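Local coordinates for uncharacterized protein (Bacteroides vulgatus, PDB 4QB7) that probably forms part of the tip of fimbriae, the filamentous surface appendages that mediate cell adhesion and biofilm formation, at residues A[33-38]-A[74-79]. Sequence-based numbering, arbitrary orientation.
With SO4 (sulfate ion), chain O.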
ATOM      1  N   THR A  33      13.185  -5.917  -3.089  1.00 53.75           N
ATOM      2  CA  THR A  33      12.952  -4.525  -2.684  1.00 53.77           C
ATOM      3  C   THR A  33      13.668  -4.225  -1.355  1.00 59.48           C
ATOM      4  O   THR A  33      14.387  -3.223  -1.268  1.00 60.92           O
ATOM      5  CB  THR A  33      11.465  -4.248  -2.588  1.00 64.30           C
ATOM      6  OG1 THR A  33      10.847  -4.635  -3.819  1.00 65.33           O
ATOM      7  CG2 THR A  33      11.171  -2.796  -2.276  1.00 63.36           C
ATOM      8  N   LEU A  34      13.535  -5.130  -0.351  1.00 54.30           N
ATOM      9  CA  LEU A  34      14.211  -4.988   0.934  1.00 53.26           C
ATOM     10  C   LEU A  34      15.718  -5.076   0.761  1.00 57.91           C
ATOM     11  O   LEU A  34      16.448  -4.335   1.420  1.00 58.74           O
ATOM     12  CB  LEU A  34      13.740  -6.040   1.954  1.00 52.87           C
ATOM     13  CG  LEU A  34      12.246  -6.263   2.128  1.00 55.56           C
ATOM     14  CD1 LEU A  34      11.996  -7.237   3.210  1.00 55.32           C
ATOM     15  CD2 LEU A  34      11.544  -5.001   2.453  1.00 56.50           C
ATOM     16  N   LYS A  35      16.193  -5.963  -0.123  1.00 54.73           N
ATOM     17  CA  LYS A  35      17.631  -6.108  -0.369  1.00 55.78           C
ATOM     18  C   LYS A  35      18.223  -4.824  -0.980  1.00 64.63           C
ATOM     19  O   LYS A  35      19.288  -4.384  -0.563  1.00 65.85           O
ATOM     20  CB  LYS A  35      17.915  -7.314  -1.281  1.00 56.44           C
ATOM     21  CG  LYS A  35      17.743  -8.658  -0.611  1.00 55.72           C
ATOM     22  CD  LYS A  35      17.847  -9.788  -1.588  1.00 58.43           C
ATOM     23  CE  LYS A  35      17.631 -11.122  -0.927  1.00 60.70           C
ATOM     24  NZ  LYS A  35      17.371 -12.193  -1.930  1.00 65.57           N
ATOM     25  N   ALA A  36      17.522  -4.227  -1.956  1.00 64.58           N
ATOM     26  CA  ALA A  36      17.965  -3.039  -2.693  1.00 66.09           C
ATOM     27  C   ALA A  36      17.920  -1.777  -1.839  1.00 72.76           C
ATOM     28  O   ALA A  36      18.864  -0.983  -1.898  1.00 74.61           O
ATOM     29  CB  ALA A  36      17.111  -2.847  -3.942  1.00 66.11           C
ATOM     30  N   ASN A  37      16.828  -1.600  -1.046  1.00 67.86           N
ATOM     31  CA  ASN A  37      16.604  -0.428  -0.200  1.00 66.84           C
ATOM     32  C   ASN A  37      17.208  -0.536   1.221  1.00 69.17           C
ATOM     33  O   ASN A  37      18.406  -0.836   1.377  1.00 70.14           O
ATOM     34  CB  ASN A  37      15.124  -0.102  -0.128  1.00 68.99           C
ATOM     35  CG  ASN A  37      14.513   0.207  -1.481  1.00109.27           C
ATOM     36  OD1 ASN A  37      15.206   0.361  -2.512  1.00104.86           O
ATOM     37  ND2 ASN A  37      13.190   0.288  -1.502  1.00103.47           N
ATOM     38  N   ALA A  38      16.382  -0.249   2.241  1.00 61.73           N
ATOM     39  CA  ALA A  38      16.783  -0.101   3.635  1.00 59.90           C
ATOM     40  C   ALA A  38      16.778  -1.388   4.503  1.00 56.53           C
ATOM     41  O   ALA A  38      17.086  -1.318   5.692  1.00 54.55           O
ATOM     42  CB  ALA A  38      15.861   0.931   4.272  1.00 60.75           C
ATOM     43  N   ASP A  74      25.180 -11.991  -0.200  1.00 69.47           N
ATOM     44  CA  ASP A  74      24.495 -13.278  -0.254  1.00 67.31           C
ATOM     45  C   ASP A  74      23.765 -13.665   1.058  1.00 64.88           C
ATOM     46  O   ASP A  74      23.129 -14.713   1.078  1.00 64.29           O
ATOM     47  CB  ASP A  74      25.498 -14.379  -0.651  1.00 70.67           C
ATOM     48  CG  ASP A  74      26.770 -14.430   0.174  1.00 83.92           C
ATOM     49  OD1 ASP A  74      26.818 -13.778   1.247  1.00 84.86           O
ATOM     50  OD2 ASP A  74      27.706 -15.143  -0.233  1.00 95.56           O
ATOM     51  N   SER A  75      23.809 -12.838   2.120  1.00 57.61           N
ATOM     52  CA  SER A  75      23.098 -13.177   3.361  1.00 55.55           C
ATOM     53  C   SER A  75      22.493 -11.959   4.073  1.00 57.46           C
ATOM     54  O   SER A  75      22.896 -10.832   3.800  1.00 58.43           O
ATOM     55  CB  SER A  75      24.027 -13.904   4.323  1.00 57.18           C
ATOM     56  OG  SER A  75      24.983 -12.994   4.830  1.00 63.62           O
ATOM     57  N   TRP A  76      21.526 -12.195   4.985  1.00 50.76           N
ATOM     58  CA  TRP A  76      20.923 -11.158   5.836  1.00 48.81           C
ATOM     59  C   TRP A  76      21.694 -11.088   7.144  1.00 54.38           C
ATOM     60  O   TRP A  76      21.999 -12.125   7.727  1.00 54.78           O
ATOM     61  CB  TRP A  76      19.444 -11.435   6.145  1.00 45.26           C
ATOM     62  CG  TRP A  76      18.525 -11.324   4.987  1.00 44.37           C
ATOM     63  CD1 TRP A  76      18.031 -12.341   4.225  1.00 46.66           C
ATOM     64  CD2 TRP A  76      17.926 -10.124   4.496  1.00 44.00           C
ATOM     65  NE1 TRP A  76      17.188 -11.844   3.263  1.00 45.01           N
ATOM     66  CE2 TRP A  76      17.142 -10.478   3.375  1.00 46.44           C
ATOM     67  CE3 TRP A  76      18.041  -8.762   4.843  1.00 45.05           C
ATOM     68  CZ2 TRP A  76      16.421  -9.530   2.641  1.00 45.68           C
ATOM     69  CZ3 TRP A  76      17.338  -7.824   4.102  1.00 45.58           C
ATOM     70  CH2 TRP A  76      16.544  -8.208   3.014  1.00 45.81           C
ATOM     71  N   GLY A  77      22.004  -9.879   7.585  1.00 51.49           N
ATOM     72  CA  GLY A  77      22.739  -9.644   8.814  1.00 51.52           C
ATOM     73  C   GLY A  77      22.248  -8.461   9.612  1.00 57.31           C
ATOM     74  O   GLY A  77      21.411  -7.674   9.157  1.00 57.30           O
ATOM     75  N   TYR A  78      22.754  -8.368  10.830  1.00 55.02           N
ATOM     76  CA  TYR A  78      22.494  -7.317  11.808  1.00 54.80           C
ATOM     77  C   TYR A  78      23.834  -7.056  12.502  1.00 63.27           C
ATOM     78  O   TYR A  78      24.691  -7.947  12.508  1.00 63.39           O
ATOM     79  CB  TYR A  78      21.352  -7.716  12.775  1.00 53.95           C
ATOM     80  CG  TYR A  78      21.559  -9.034  13.496  1.00 54.37           C
ATOM     81  CD1 TYR A  78      21.217 -10.242  12.896  1.00 55.82           C
ATOM     82  CD2 TYR A  78      22.048  -9.073  14.797  1.00 55.28           C
ATOM     83  CE1 TYR A  78      21.401 -11.458  13.555  1.00 56.18           C
ATOM     84  CE2 TYR A  78      22.221 -10.282  15.473  1.00 56.09           C
ATOM     85  CZ  TYR A  78      21.905 -11.475  14.844  1.00 62.17           C
ATOM     86  OH  TYR A  78      22.086 -12.680  15.486  1.00 61.58           O
ATOM     87  N   THR A  79      24.050  -5.832  13.012  1.00 63.86           N
ATOM     88  CA  THR A  79      25.311  -5.416  13.643  1.00 66.52           C
ATOM     89  C   THR A  79      25.434  -5.909  15.108  1.00 73.55           C
ATOM     90  O   THR A  79      26.452  -6.528  15.448  1.00 74.44           O
ATOM     91  CB  THR A  79      25.498  -3.894  13.543  1.00 81.18           C
ATOM     92  OG1 THR A  79      24.428  -3.239  14.229  1.00 89.77           O
ATOM     93  CG2 THR A  79      25.556  -3.401  12.097  1.00 78.94           C
TER
HETATM   94  S   SO4 O 414      24.469 -12.161  11.402  0.50 82.71           S
HETATM   95  O1  SO4 O 414      25.346 -12.020  10.235  0.50 82.74           O
HETATM   96  O2  SO4 O 414      23.135 -12.655  11.010  0.50 81.44           O
HETATM   97  O3  SO4 O 414      25.049 -13.133  12.332  0.50 83.76           O
HETATM   98  O4  SO4 O 414      24.378 -10.847  12.038  0.50 81.58           O
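Leu34 and Lys35, in the last turn of the short helix 30-36, meet Trp76 of the brief strand 75-77 while the two backbones stay well apart, Lys35 CA and Trp76 CA being 8.7 Å from each other. The helix ends just beyond them: Asn37 N still donates to Thr33 O, but Asn37 itself has left helical backbone angles. The indole spans the distance between the two segments, its six-membered ring carried toward the helix. Leu34 CB lies 3.7 Å from Trp76 CH2, at the ring edge and near its plane. Lys35 comes in obliquely, CG 3.6 Å from Trp76 CZ2, and its side chain crosses the indole at about a right angle; CG and CE make the contact, and the extended chain carries NZ past it.

Farther along the strand segment, a sulfate, probably from the crystallisation liquor, accepts a hydrogen bond from Tyr78 N at O4 (3.2 Å, 166° at the hydrogen). The same oxygen sits 3.3 Å above the Tyr78 ring plane, displaced toward the rim; a chi1 of 55° folds the phenol back over its own backbone, beside this ion. With an alanine in place of Tyr78, the sulfate would probably lose its aromatic wall and Ile14 O the hydroxyl bonded to it.

Trp76 packs edge-to-face with Trp71 and Phe40 and touches Leu16 and Val18 of strand 15-18, while Lys35 makes a cation-pi contact with Trp71. Helix 30-36 is thus packed through this aromatic cluster against strand 75-77, which pairs antiparallel with strand 64-72 in the mixed sheet of this fimbrillin-like protein.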